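Local coordinates for protein mosquitocidal toxin (Lysinibacillus sphaericus, PDB 2VSE) that probably kills mosquito larvae as an ADP-ribosyltransferase toxin whose enzymatic part is joined to ricin-B-like lectin domains that probably bind carbohydrate, at residues M565-Q570 against G682-K687; I573-T578 against S592-T597; A584-N589 against P669-P674; K661-N666 against Q686-R691. All coordinates share one frame; numbering follows the deposited sequence.

Contact 1 (M565-Q570 against G682-K687)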
loop_
_atom_site.group_PDB
_atom_site.type_symbol
_atom_site.label_atom_id
_atom_site.label_comp_id
_atom_site.label_asym_id
_atom_site.label_seq_id
_atom_site.Cartn_x
_atom_site.Cartn_y
_atom_site.Cartn_z
ATOM N N MET A 565 14.076 21.796 4.651
ATOM C CA MET A 565 13.472 22.677 5.654
ATOM C C MET A 565 13.469 21.959 6.993
ATOM O O MET A 565 13.116 20.778 7.035
ATOM C CB MET A 565 12.030 22.989 5.259
ATOM C CG MET A 565 11.854 23.672 3.915
ATOM S SD MET A 565 10.094 23.831 3.592
ATOM C CE MET A 565 9.737 22.208 2.917
ATOM N N THR A 566 13.852 22.642 8.077
ATOM C CA THR A 566 13.744 22.033 9.409
ATOM C C THR A 566 12.265 21.882 9.745
ATOM O O THR A 566 11.440 22.714 9.350
ATOM C CB THR A 566 14.461 22.838 10.530
ATOM O OG1 THR A 566 13.722 24.029 10.849
ATOM C CG2 THR A 566 15.887 23.198 10.139
ATOM N N VAL A 567 11.941 20.804 10.449
ATOM C CA VAL A 567 10.596 20.525 10.928
ATOM C C VAL A 567 10.116 21.579 11.925
ATOM O O VAL A 567 8.942 21.961 11.916
ATOM C CB VAL A 567 10.567 19.110 11.557
ATOM C CG1 VAL A 567 9.476 18.962 12.628
ATOM C CG2 VAL A 567 10.419 18.073 10.457
ATOM N N ILE A 568 11.022 22.051 12.773
ATOM C CA ILE A 568 10.638 22.945 13.852
ATOM C C ILE A 568 10.346 24.338 13.325
ATOM O O ILE A 568 9.454 25.013 13.824
ATOM C CB ILE A 568 11.702 22.977 14.984
ATOM C CG1 ILE A 568 11.586 21.710 15.838
ATOM C CG2 ILE A 568 11.551 24.239 15.870
ATOM C CD1 ILE A 568 12.878 21.292 16.521
ATOM N N ASN A 569 11.108 24.756 12.319
ATOM C CA ASN A 569 10.912 26.044 11.672
ATOM C C ASN A 569 11.145 25.928 10.158
ATOM O O ASN A 569 12.280 25.961 9.687
ATOM C CB ASN A 569 11.841 27.093 12.298
ATOM C CG ASN A 569 11.625 28.485 11.732
ATOM O OD1 ASN A 569 10.845 28.683 10.800
ATOM N ND2 ASN A 569 12.317 29.467 12.303
ATOM N N GLN A 570 10.066 25.810 9.394
ATOM C CA GLN A 570 10.179 25.565 7.944
ATOM C C GLN A 570 10.784 26.734 7.176
ATOM O O GLN A 570 11.239 26.559 6.052
ATOM C CB GLN A 570 8.838 25.172 7.327
ATOM C CG GLN A 570 8.382 23.775 7.690
ATOM C CD GLN A 570 7.064 23.397 7.028
ATOM O OE1 GLN A 570 6.101 23.026 7.697
ATOM N NE2 GLN A 570 7.019 23.488 5.709
ATOM N N GLY A 682 15.120 10.423 17.167
ATOM C CA GLY A 682 13.709 10.566 16.820
ATOM C C GLY A 682 13.111 11.933 17.087
ATOM O O GLY A 682 11.973 12.192 16.692
ATOM N N GLN A 683 13.868 12.809 17.752
ATOM C CA GLN A 683 13.386 14.157 18.085
ATOM C C GLN A 683 13.263 15.001 16.830
ATOM O O GLN A 683 13.848 14.672 15.792
ATOM C CB GLN A 683 14.297 14.861 19.108
ATOM C CG GLN A 683 14.613 14.061 20.382
ATOM C CD GLN A 683 13.434 13.879 21.338
ATOM O OE1 GLN A 683 13.628 13.552 22.513
ATOM N NE2 GLN A 683 12.215 14.074 20.844
ATOM N N ASN A 684 12.512 16.090 16.935
ATOM C CA ASN A 684 12.216 16.939 15.789
ATOM C C ASN A 684 13.423 17.637 15.180
ATOM O O ASN A 684 13.441 17.896 13.984
ATOM C CB ASN A 684 11.134 17.950 16.157
ATOM C CG ASN A 684 9.749 17.365 16.047
ATOM O OD1 ASN A 684 9.554 16.314 15.429
ATOM N ND2 ASN A 684 8.772 18.041 16.635
ATOM N N ASN A 685 14.438 17.914 15.993
ATOM C CA ASN A 685 15.633 18.618 15.520
ATOM C C ASN A 685 16.531 17.800 14.600
ATOM O O ASN A 685 17.618 18.238 14.238
ATOM C CB ASN A 685 16.446 19.155 16.695
ATOM C CG ASN A 685 16.731 18.104 17.741
ATOM O OD1 ASN A 685 17.296 17.044 17.452
ATOM N ND2 ASN A 685 16.357 18.400 18.981
ATOM N N GLN A 686 16.077 16.611 14.230
ATOM C CA GLN A 686 16.825 15.732 13.335
ATOM C C GLN A 686 16.055 15.486 12.040
ATOM O O GLN A 686 16.489 14.721 11.175
ATOM C CB GLN A 686 17.098 14.409 14.033
ATOM C CG GLN A 686 17.935 14.537 15.289
ATOM C CD GLN A 686 18.422 13.210 15.788
ATOM O OE1 GLN A 686 17.650 12.261 15.907
ATOM N NE2 GLN A 686 19.708 13.123 16.077
ATOM N N LYS A 687 14.918 16.157 11.902
ATOM C CA LYS A 687 13.984 15.847 10.839
ATOM C C LYS A 687 13.798 17.038 9.909
ATOM O O LYS A 687 13.849 18.196 10.335
ATOM C CB LYS A 687 12.658 15.364 11.435
ATOM C CG LYS A 687 12.776 14.044 12.207
ATOM C CD LYS A 687 11.711 13.889 13.277
ATOM C CE LYS A 687 10.300 13.957 12.703
ATOM N NZ LYS A 687 9.262 13.971 13.770
HETATM O O HOH W 1 13.790 20.816 13.012
#
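Val567 sits against Lys687 and Asn684, its two methyls dividing the work. CG1, turned anti to the backbone N (chi1 153°), meets the amide end of Asn684, 3.8 Å from its CG, with the two side chains crossing at about a right angle. CG2 reaches the other neighbour, lying 3.6 Å from CB of Lys687. The backbones are also joined directly, Val567 N donating to Lys687 O at 3.2 Å. One residue on, the tip of Ile568 swings in although its CB does not face the other segment, and CD1 comes to rest 3.8 Å from CB of Asn684. A water bridges the same places, accepting from Ile568 N and donating to Asn684 O. That carbonyl also takes the N-H of Lys687 in the short 3-10 turn 684-686, so two bonds grip it. The lysine chain bends at chi3 (58°) and returns over the turn, where NZ gives a 2.9 Å bond to Asn684 OD1 almost straight along its C=O. The same ammonium forms a salt bridge with Asp648. The contact joins loops just after strand 560-566 and ahead of strand 688-692, adjacent antiparallel strands of a six-stranded sheet consistent with a ricin-B-type beta-trefoil. Ser650 and Tyr689 also touch Val567, while Pro669 touches Ile568.

Contact 2 (I573-T578 against S592-T597)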
loop_
_atom_site.group_PDB
_atom_site.type_symbol
_atom_site.label_atom_id
_atom_site.label_comp_id
_atom_site.label_asym_id
_atom_site.label_seq_id
_atom_site.Cartn_x
_atom_site.Cartn_y
_atom_site.Cartn_z
ATOM N N ILE A 573 16.296 26.687 6.342
ATOM C CA ILE A 573 16.734 25.642 5.430
ATOM C C ILE A 573 18.237 25.411 5.563
ATOM O O ILE A 573 18.941 26.228 6.157
ATOM C CB ILE A 573 16.383 25.989 3.965
ATOM C CG1 ILE A 573 16.784 27.432 3.631
ATOM C CG2 ILE A 573 14.897 25.780 3.693
ATOM C CD1 ILE A 573 18.224 27.603 3.257
ATOM N N ALA A 574 18.717 24.287 5.023
ATOM C CA ALA A 574 20.143 23.954 5.018
ATOM C C ALA A 574 20.851 24.807 3.978
ATOM O O ALA A 574 20.557 24.734 2.779
ATOM C CB ALA A 574 20.354 22.478 4.725
ATOM N N ASP A 575 21.794 25.613 4.454
ATOM C CA ASP A 575 22.465 26.610 3.636
ATOM C C ASP A 575 23.949 26.325 3.692
ATOM O O ASP A 575 24.524 26.205 4.777
ATOM C CB ASP A 575 22.147 28.016 4.189
ATOM C CG ASP A 575 22.750 29.172 3.356
ATOM O OD1 ASP A 575 23.926 29.103 2.953
ATOM O OD2 ASP A 575 22.052 30.188 3.145
ATOM N N LEU A 576 24.568 26.198 2.521
ATOM C CA LEU A 576 26.022 26.122 2.447
ATOM C C LEU A 576 26.565 27.527 2.702
ATOM O O LEU A 576 26.500 28.394 1.825
ATOM C CB LEU A 576 26.503 25.563 1.090
ATOM C CG LEU A 576 28.021 25.595 0.769
ATOM C CD1 LEU A 576 28.868 24.864 1.810
ATOM C CD2 LEU A 576 28.320 25.033 -0.615
ATOM N N THR A 577 27.076 27.760 3.908
ATOM C CA THR A 577 27.536 29.104 4.269
ATOM C C THR A 577 28.937 29.349 3.756
ATOM O O THR A 577 29.577 28.452 3.204
ATOM C CB THR A 577 27.480 29.388 5.786
ATOM O OG1 THR A 577 28.562 28.723 6.451
ATOM C CG2 THR A 577 26.157 28.937 6.370
ATOM N N THR A 578 29.413 30.571 3.941
ATOM C CA THR A 578 30.736 30.948 3.473
ATOM C C THR A 578 31.804 30.816 4.567
ATOM O O THR A 578 32.979 31.057 4.312
ATOM C CB THR A 578 30.734 32.370 2.843
ATOM O OG1 THR A 578 32.032 32.660 2.317
ATOM C CG2 THR A 578 30.351 33.450 3.867
ATOM N N SER A 592 20.883 29.988 -4.794
ATOM C CA SER A 592 21.481 28.744 -5.254
ATOM C C SER A 592 22.177 27.930 -4.168
ATOM O O SER A 592 22.096 26.712 -4.178
ATOM C CB SER A 592 22.453 29.015 -6.398
ATOM O OG SER A 592 21.787 29.601 -7.499
ATOM N N ASN A 593 22.850 28.592 -3.233
ATOM C CA ASN A 593 23.575 27.876 -2.183
ATOM C C ASN A 593 22.653 27.261 -1.121
ATOM O O ASN A 593 23.119 26.619 -0.178
ATOM C CB ASN A 593 24.620 28.787 -1.541
ATOM C CG ASN A 593 24.000 29.974 -0.861
ATOM O OD1 ASN A 593 23.275 30.751 -1.480
ATOM N ND2 ASN A 593 24.265 30.114 0.427
ATOM N N GLN A 594 21.348 27.458 -1.299
ATOM C CA GLN A 594 20.320 26.951 -0.388
ATOM C C GLN A 594 19.499 25.875 -1.097
ATOM O O GLN A 594 18.453 25.404 -0.594
ATOM C CB GLN A 594 19.426 28.097 0.074
ATOM C CG GLN A 594 20.201 29.251 0.729
ATOM C CD GLN A 594 19.318 30.424 1.088
ATOM O OE1 GLN A 594 18.580 30.938 0.247
ATOM N NE2 GLN A 594 19.395 30.865 2.344
ATOM N N LYS A 595 19.988 25.490 -2.275
ATOM C CA LYS A 595 19.360 24.457 -3.096
ATOM C C LYS A 595 20.376 23.368 -3.359
ATOM O O LYS A 595 21.567 23.639 -3.451
ATOM C CB LYS A 595 18.877 25.023 -4.437
ATOM C CG LYS A 595 17.855 26.149 -4.337
ATOM C CD LYS A 595 17.572 26.737 -5.706
ATOM C CE LYS A 595 16.594 27.891 -5.629
ATOM N NZ LYS A 595 16.392 28.531 -6.966
ATOM N N TRP A 596 19.905 22.136 -3.485
ATOM C CA TRP A 596 20.785 20.996 -3.634
ATOM C C TRP A 596 20.198 20.027 -4.639
ATOM O O TRP A 596 18.991 19.758 -4.620
ATOM C CB TRP A 596 20.980 20.290 -2.289
ATOM C CG TRP A 596 21.401 21.219 -1.201
ATOM C CD1 TRP A 596 20.609 22.107 -0.537
ATOM C CD2 TRP A 596 22.719 21.364 -0.649
ATOM N NE1 TRP A 596 21.349 22.804 0.384
ATOM C CE2 TRP A 596 22.648 22.370 0.340
ATOM C CE3 TRP A 596 23.952 20.746 -0.897
ATOM C CZ2 TRP A 596 23.764 22.777 1.087
ATOM C CZ3 TRP A 596 25.075 21.160 -0.149
ATOM C CH2 TRP A 596 24.962 22.160 0.830
ATOM N N THR A 597 21.050 19.510 -5.526
ATOM C CA THR A 597 20.663 18.395 -6.391
ATOM C C THR A 597 20.841 17.086 -5.616
ATOM O O THR A 597 21.920 16.805 -5.096
ATOM C CB THR A 597 21.489 18.326 -7.694
ATOM O OG1 THR A 597 22.858 18.085 -7.370
ATOM C CG2 THR A 597 21.387 19.608 -8.491
HETATM O O HOH W 2 18.292 23.842 1.307
#
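Asn593 and Gln594 reach across to Leu576 and Asp575, while Trp596 meets Ala574. Gln594-Lys595-Trp596 is a QxW sequence, the signature of ricin-B-type beta-trefoils, and here it fastens the 3-10 turn 592-594 and the start of strand 596-601 to strand 572-576. Asn593 and Leu576 are bonded reciprocally: Leu576 N donates to Asn593 O at 3.1 Å, and Asn593 ND2 donates to Leu576 O at 3.1 Å. The asparagine can do this because its CG lies between its own N and carbonyl carbon (chi1 63°), which brings the amide round toward the strand. The Leu576 oxygen lies in the amide plane, whereas the donor stands above the carbonyl plane. Gln594 NE2 gives a bent bond of 2.9 Å to the anti side of Asp575 OD2, the amide and carboxylate planes being turned 73° apart. Trp596 uses its indole N-H, directing NE1 in the ring plane to Ala574 O at 3.2 Å, and its far corner CH2 packs 3.7 Å from CB of Leu576. In the next shell, Gln594 OE1 accepts from Ser591 OG and Asn589 N, fixing the rotation of its amide, and Asn593 O takes a further bond from Asn611. Phe564 meets the indole edge-to-face. A water bridges the two backbones, donating to Gln594 O and, at 2.8 Å, to Ala574 O, the carbonyl that also receives the indole N-H.

Contact 3 (A584-N589 against P669-P674)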
loop_
_atom_site.group_PDB
_atom_site.type_symbol
_atom_site.label_atom_id
_atom_site.label_comp_id
_atom_site.label_asym_id
_atom_site.label_seq_id
_atom_site.Cartn_x
_atom_site.Cartn_y
_atom_site.Cartn_z
ATOM N N ALA A 584 24.696 25.245 7.480
ATOM C CA ALA A 584 23.921 25.713 8.630
ATOM C C ALA A 584 22.464 25.971 8.272
ATOM O O ALA A 584 22.120 26.114 7.092
ATOM C CB ALA A 584 24.552 26.977 9.207
ATOM N N THR A 585 21.613 26.040 9.295
ATOM C CA THR A 585 20.227 26.445 9.100
ATOM C C THR A 585 20.158 27.954 9.001
ATOM O O THR A 585 20.597 28.670 9.902
ATOM C CB THR A 585 19.292 25.966 10.217
ATOM O OG1 THR A 585 19.805 26.381 11.489
ATOM C CG2 THR A 585 19.164 24.456 10.184
ATOM N N LYS A 586 19.609 28.432 7.891
ATOM C CA LYS A 586 19.503 29.856 7.634
ATOM C C LYS A 586 18.162 30.227 7.028
ATOM O O LYS A 586 17.515 29.426 6.348
ATOM C CB LYS A 586 20.648 30.332 6.736
ATOM C CG LYS A 586 21.949 30.553 7.496
ATOM C CD LYS A 586 23.133 30.654 6.558
ATOM C CE LYS A 586 23.774 32.032 6.580
ATOM N NZ LYS A 586 22.918 33.068 5.963
ATOM N N THR A 587 17.738 31.451 7.301
ATOM C CA THR A 587 16.508 31.979 6.738
ATOM C C THR A 587 16.508 31.768 5.217
ATOM O O THR A 587 17.507 32.025 4.546
ATOM C CB THR A 587 16.333 33.451 7.117
ATOM O OG1 THR A 587 16.386 33.573 8.545
ATOM C CG2 THR A 587 15.003 33.952 6.666
ATOM N N ASN A 588 15.404 31.262 4.677
ATOM C CA ASN A 588 15.377 30.915 3.264
ATOM C C ASN A 588 15.244 32.125 2.358
ATOM O O ASN A 588 14.457 33.033 2.624
ATOM C CB ASN A 588 14.285 29.889 2.947
ATOM C CG ASN A 588 14.272 29.474 1.465
ATOM O OD1 ASN A 588 15.320 29.391 0.811
ATOM N ND2 ASN A 588 13.082 29.200 0.945
ATOM N N ASN A 589 16.033 32.114 1.290
ATOM C CA ASN A 589 16.013 33.154 0.278
ATOM C C ASN A 589 15.847 32.643 -1.127
ATOM O O ASN A 589 15.822 33.435 -2.072
ATOM C CB ASN A 589 17.322 33.908 0.295
ATOM C CG ASN A 589 17.283 35.069 1.196
ATOM O OD1 ASN A 589 16.395 35.922 1.091
ATOM N ND2 ASN A 589 18.245 35.132 2.101
ATOM N N PRO A 669 16.605 24.714 16.104
ATOM C CA PRO A 669 17.123 25.440 14.944
ATOM C C PRO A 669 16.835 26.939 15.021
ATOM O O PRO A 669 15.689 27.344 15.207
ATOM C CB PRO A 669 16.359 24.815 13.769
ATOM C CG PRO A 669 15.123 24.268 14.363
ATOM C CD PRO A 669 15.535 23.775 15.717
ATOM N N ILE A 670 17.881 27.747 14.918
ATOM C CA ILE A 670 17.745 29.201 14.764
ATOM C C ILE A 670 18.699 29.626 13.649
ATOM O O ILE A 670 19.556 28.841 13.234
ATOM C CB ILE A 670 18.029 30.009 16.074
ATOM C CG1 ILE A 670 19.487 29.849 16.514
ATOM C CG2 ILE A 670 17.051 29.623 17.196
ATOM C CD1 ILE A 670 20.058 31.064 17.253
ATOM N N ASN A 671 18.549 30.850 13.159
ATOM C CA ASN A 671 19.386 31.326 12.064
ATOM C C ASN A 671 20.888 31.203 12.343
ATOM O O ASN A 671 21.375 31.627 13.391
ATOM C CB ASN A 671 19.016 32.764 11.679
ATOM C CG ASN A 671 19.694 33.218 10.402
ATOM O OD1 ASN A 671 19.544 32.602 9.353
ATOM N ND2 ASN A 671 20.441 34.302 10.485
ATOM N N ASP A 672 21.586 30.565 11.402
ATOM C CA ASP A 672 23.053 30.462 11.357
ATOM C C ASP A 672 23.729 29.450 12.300
ATOM O O ASP A 672 24.940 29.536 12.529
ATOM C CB ASP A 672 23.703 31.850 11.477
ATOM C CG ASP A 672 24.797 32.082 10.439
ATOM O OD1 ASP A 672 24.803 33.175 9.826
ATOM O OD2 ASP A 672 25.638 31.178 10.226
ATOM N N ILE A 673 22.974 28.492 12.843
ATOM C CA ILE A 673 23.610 27.431 13.637
ATOM C C ILE A 673 23.946 26.236 12.756
ATOM O O ILE A 673 23.112 25.798 11.960
ATOM C CB ILE A 673 22.804 26.977 14.888
ATOM C CG1 ILE A 673 21.395 26.527 14.505
ATOM C CG2 ILE A 673 22.782 28.070 15.958
ATOM C CD1 ILE A 673 20.957 25.276 15.228
ATOM N N PRO A 674 25.180 25.723 12.880
ATOM C CA PRO A 674 25.656 24.628 12.039
ATOM C C PRO A 674 24.891 23.332 12.253
ATOM O O PRO A 674 24.491 23.027 13.382
ATOM C CB PRO A 674 27.118 24.458 12.481
ATOM C CG PRO A 674 27.169 25.020 13.861
ATOM C CD PRO A 674 26.218 26.177 13.827
#
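Ala584 faces Pro674 as an antiparallel non-hydrogen-bonded pair with CA atoms 4.0 Å apart, and the neighbouring Thr585 is bonded at both backbone ends: its N donates to Ile673 O at 3.1 Å and its O accepts from Asp672 N. The partner chain is bent here by a type II turn from Ile670 to Ile673, with Asp672 at positive phi (78°). Side chains extend this grip along the turn. OG1 of Thr585, placed between its own N and carbonyl carbon (chi1 54°), donates to Ile670 O at 3.0 Å from above the carbonyl plane. Asn671 stretches the other way, its CG anti to its N (chi1 -170°), which carries OD1 to the backbone N-H of Thr587, accepted at 3.0 Å from Thr587 N. Its OD1 also lies against CA and CB of Lys586. Lys586 then runs alongside Asp672, pointing the same way; CE approaches OD1 of Asp672 to 3.6 Å, but the charged ends stay beyond salt-bridge distance. Pairing of strand 583-587 with the start of strand 673-679 links two hairpins, 572-576/583-587 and 661-664/673-679, as in the hairpin cap of a beta-trefoil.

Contact 4 (K661-N666 against Q686-R691)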
loop_
_atom_site.group_PDB
_atom_site.type_symbol
_atom_site.label_atom_id
_atom_site.label_comp_id
_atom_site.label_asym_id
_atom_site.label_seq_id
_atom_site.Cartn_x
_atom_site.Cartn_y
_atom_site.Cartn_z
ATOM N N LYS A 661 24.267 7.636 12.338
ATOM C CA LYS A 661 24.442 9.093 12.262
ATOM C C LYS A 661 23.510 9.762 11.250
ATOM O O LYS A 661 23.350 9.287 10.126
ATOM C CB LYS A 661 25.885 9.466 11.896
ATOM C CG LYS A 661 26.948 9.042 12.894
ATOM C CD LYS A 661 26.891 9.833 14.195
ATOM C CE LYS A 661 27.894 9.278 15.198
ATOM N NZ LYS A 661 27.613 9.774 16.568
ATOM N N ILE A 662 22.916 10.877 11.660
ATOM C CA ILE A 662 22.089 11.694 10.777
ATOM C C ILE A 662 22.515 13.151 10.865
ATOM O O ILE A 662 23.217 13.538 11.802
ATOM C CB ILE A 662 20.639 11.647 11.203
ATOM C CG1 ILE A 662 20.514 12.193 12.632
ATOM C CG2 ILE A 662 20.087 10.237 11.049
ATOM C CD1 ILE A 662 19.235 11.851 13.273
ATOM N N PHE A 663 22.096 13.964 9.902
ATOM C CA PHE A 663 22.353 15.399 10.009
ATOM C C PHE A 663 21.147 16.191 10.512
ATOM O O PHE A 663 20.028 16.071 9.992
ATOM C CB PHE A 663 23.009 16.011 8.751
ATOM C CG PHE A 663 22.141 16.020 7.520
ATOM C CD1 PHE A 663 21.240 17.057 7.286
ATOM C CD2 PHE A 663 22.258 15.016 6.565
ATOM C CE1 PHE A 663 20.448 17.072 6.144
ATOM C CE2 PHE A 663 21.482 15.033 5.409
ATOM C CZ PHE A 663 20.571 16.054 5.203
ATOM N N GLY A 664 21.399 16.976 11.555
ATOM C CA GLY A 664 20.377 17.781 12.197
ATOM C C GLY A 664 21.033 18.926 12.926
ATOM O O GLY A 664 22.173 19.293 12.631
ATOM N N THR A 665 20.316 19.493 13.883
ATOM C CA THR A 665 20.846 20.578 14.677
ATOM C C THR A 665 20.892 20.145 16.125
ATOM O O THR A 665 20.071 19.326 16.556
ATOM C CB THR A 665 19.970 21.829 14.547
ATOM O OG1 THR A 665 18.620 21.499 14.893
ATOM C CG2 THR A 665 19.996 22.346 13.118
ATOM N N ASN A 666 21.876 20.676 16.856
ATOM C CA ASN A 666 21.912 20.595 18.307
ATOM C C ASN A 666 20.842 21.520 18.848
ATOM O O ASN A 666 20.881 22.732 18.592
ATOM C CB ASN A 666 23.279 21.030 18.844
ATOM C CG ASN A 666 23.997 19.921 19.593
ATOM O OD1 ASN A 666 24.019 18.762 19.160
ATOM N ND2 ASN A 666 24.586 20.268 20.727
ATOM N N GLN A 686 16.077 16.611 14.230
ATOM C CA GLN A 686 16.825 15.732 13.335
ATOM C C GLN A 686 16.055 15.486 12.040
ATOM O O GLN A 686 16.489 14.721 11.175
ATOM C CB GLN A 686 17.098 14.409 14.033
ATOM C CG GLN A 686 17.935 14.537 15.289
ATOM C CD GLN A 686 18.422 13.210 15.788
ATOM O OE1 GLN A 686 17.650 12.261 15.907
ATOM N NE2 GLN A 686 19.708 13.123 16.077
ATOM N N LYS A 687 14.918 16.157 11.902
ATOM C CA LYS A 687 13.984 15.847 10.839
ATOM C C LYS A 687 13.798 17.038 9.909
ATOM O O LYS A 687 13.849 18.196 10.335
ATOM C CB LYS A 687 12.658 15.364 11.435
ATOM C CG LYS A 687 12.776 14.044 12.207
ATOM C CD LYS A 687 11.711 13.889 13.277
ATOM C CE LYS A 687 10.300 13.957 12.703
ATOM N NZ LYS A 687 9.262 13.971 13.770
ATOM N N TRP A 688 13.596 16.738 8.631
ATOM C CA TRP A 688 13.508 17.757 7.602
ATOM C C TRP A 688 12.329 17.492 6.690
ATOM O O TRP A 688 12.037 16.341 6.359
ATOM C CB TRP A 688 14.784 17.790 6.752
ATOM C CG TRP A 688 16.084 17.958 7.526
ATOM C CD1 TRP A 688 16.761 16.990 8.210
ATOM C CD2 TRP A 688 16.867 19.146 7.640
ATOM N NE1 TRP A 688 17.904 17.505 8.757
ATOM C CE2 TRP A 688 17.994 18.829 8.426
ATOM C CE3 TRP A 688 16.717 20.458 7.171
ATOM C CZ2 TRP A 688 18.969 19.779 8.757
ATOM C CZ3 TRP A 688 17.693 21.400 7.496
ATOM C CH2 TRP A 688 18.799 21.051 8.283
ATOM N N TYR A 689 11.647 18.562 6.302
ATOM C CA TYR A 689 10.672 18.496 5.228
ATOM C C TYR A 689 11.389 18.873 3.925
ATOM O O TYR A 689 12.221 19.805 3.904
ATOM C CB TYR A 689 9.498 19.445 5.486
ATOM C CG TYR A 689 8.539 19.004 6.569
ATOM C CD1 TYR A 689 7.781 17.849 6.418
ATOM C CD2 TYR A 689 8.339 19.772 7.728
ATOM C CE1 TYR A 689 6.892 17.437 7.391
ATOM C CE2 TYR A 689 7.437 19.369 8.704
ATOM C CZ TYR A 689 6.724 18.194 8.518
ATOM O OH TYR A 689 5.811 17.748 9.448
ATOM N N LEU A 690 11.064 18.158 2.849
ATOM C CA LEU A 690 11.711 18.369 1.557
ATOM C C LEU A 690 10.873 19.249 0.645
ATOM O O LEU A 690 9.717 18.959 0.400
ATOM C CB LEU A 690 11.995 17.022 0.856
ATOM C CG LEU A 690 12.958 16.044 1.542
ATOM C CD1 LEU A 690 13.048 14.713 0.799
ATOM C CD2 LEU A 690 14.325 16.654 1.646
ATOM N N ARG A 691 11.453 20.339 0.162
ATOM C CA ARG A 691 10.831 21.091 -0.921
ATOM C C ARG A 691 11.510 20.654 -2.185
ATOM O O ARG A 691 12.702 20.904 -2.406
ATOM C CB ARG A 691 10.930 22.601 -0.752
ATOM C CG ARG A 691 10.382 23.382 -1.945
ATOM C CD ARG A 691 9.772 24.745 -1.544
ATOM N NE ARG A 691 10.621 25.468 -0.602
ATOM C CZ ARG A 691 10.243 25.932 0.588
ATOM N NH1 ARG A 691 9.001 25.813 1.009
ATOM N NH2 ARG A 691 11.123 26.557 1.344
HETATM O O HOH W 3 18.373 14.042 9.394
#
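Trp688 and Phe663 make a buried contact of a hydrogen bond and aromatic packing, between strands 661-664 and 688-692. The indole N-H does the bonding: NE1 lies 2.8 Å from Phe663 O, nearly straight at 167°, with the acceptor in the ring plane. The phenyl ring of the same residue leans to the indole. Phe663 CG lies between the backbone N and carbonyl carbon (chi1 67°), and CE1 comes over one face of Trp688, offset toward the rim; the ring planes meet obliquely, at 52°. Gln686-Lys687-Trp688 is a QxW sequence, characteristic of ricin-B-type beta-trefoils. Its glutamine is held by the end of strand 673-679 and the loop after it: NE2 donates to Asp679 O and OE1 accepts from Thr681 N. A water bonds Phe663 O at 2.7 Å and Gln686 O, giving the phenylalanine carbonyl two donors. Next to it the backbones close up, CA of Gly664 lying 4.3 Å from CA of Gln686. Beyond the pair, Trp641 meets the Phe663 ring edge-to-face, and Leu675 touches both Phe663 and Trp688.

How the contacts relate
Along the chain, strand 560-566 opens contact 1, whose long loop closes only at 682-687, just ahead of strand 688-692. Contacts 2 and 3 are nested inside it, contact 2 closing a short loop from 573-578 to 592-597. Contact 3 starts within that loop, at 584-589, and ends at 669-674, so it crosses contact 2. It crosses contact 4 as well, since 661-666 precedes 669-674 and 686-691 follows it. Contact 4 ends on the same stretch as contact 1, sharing Gln686 and Lys687. Contacts 2 and 4 come in series, each centred on a QxW sequence. Together they join the six-stranded sheet to the four-stranded one within a single trefoil, and Thr585 packs on both Thr566 and Trp688 between them.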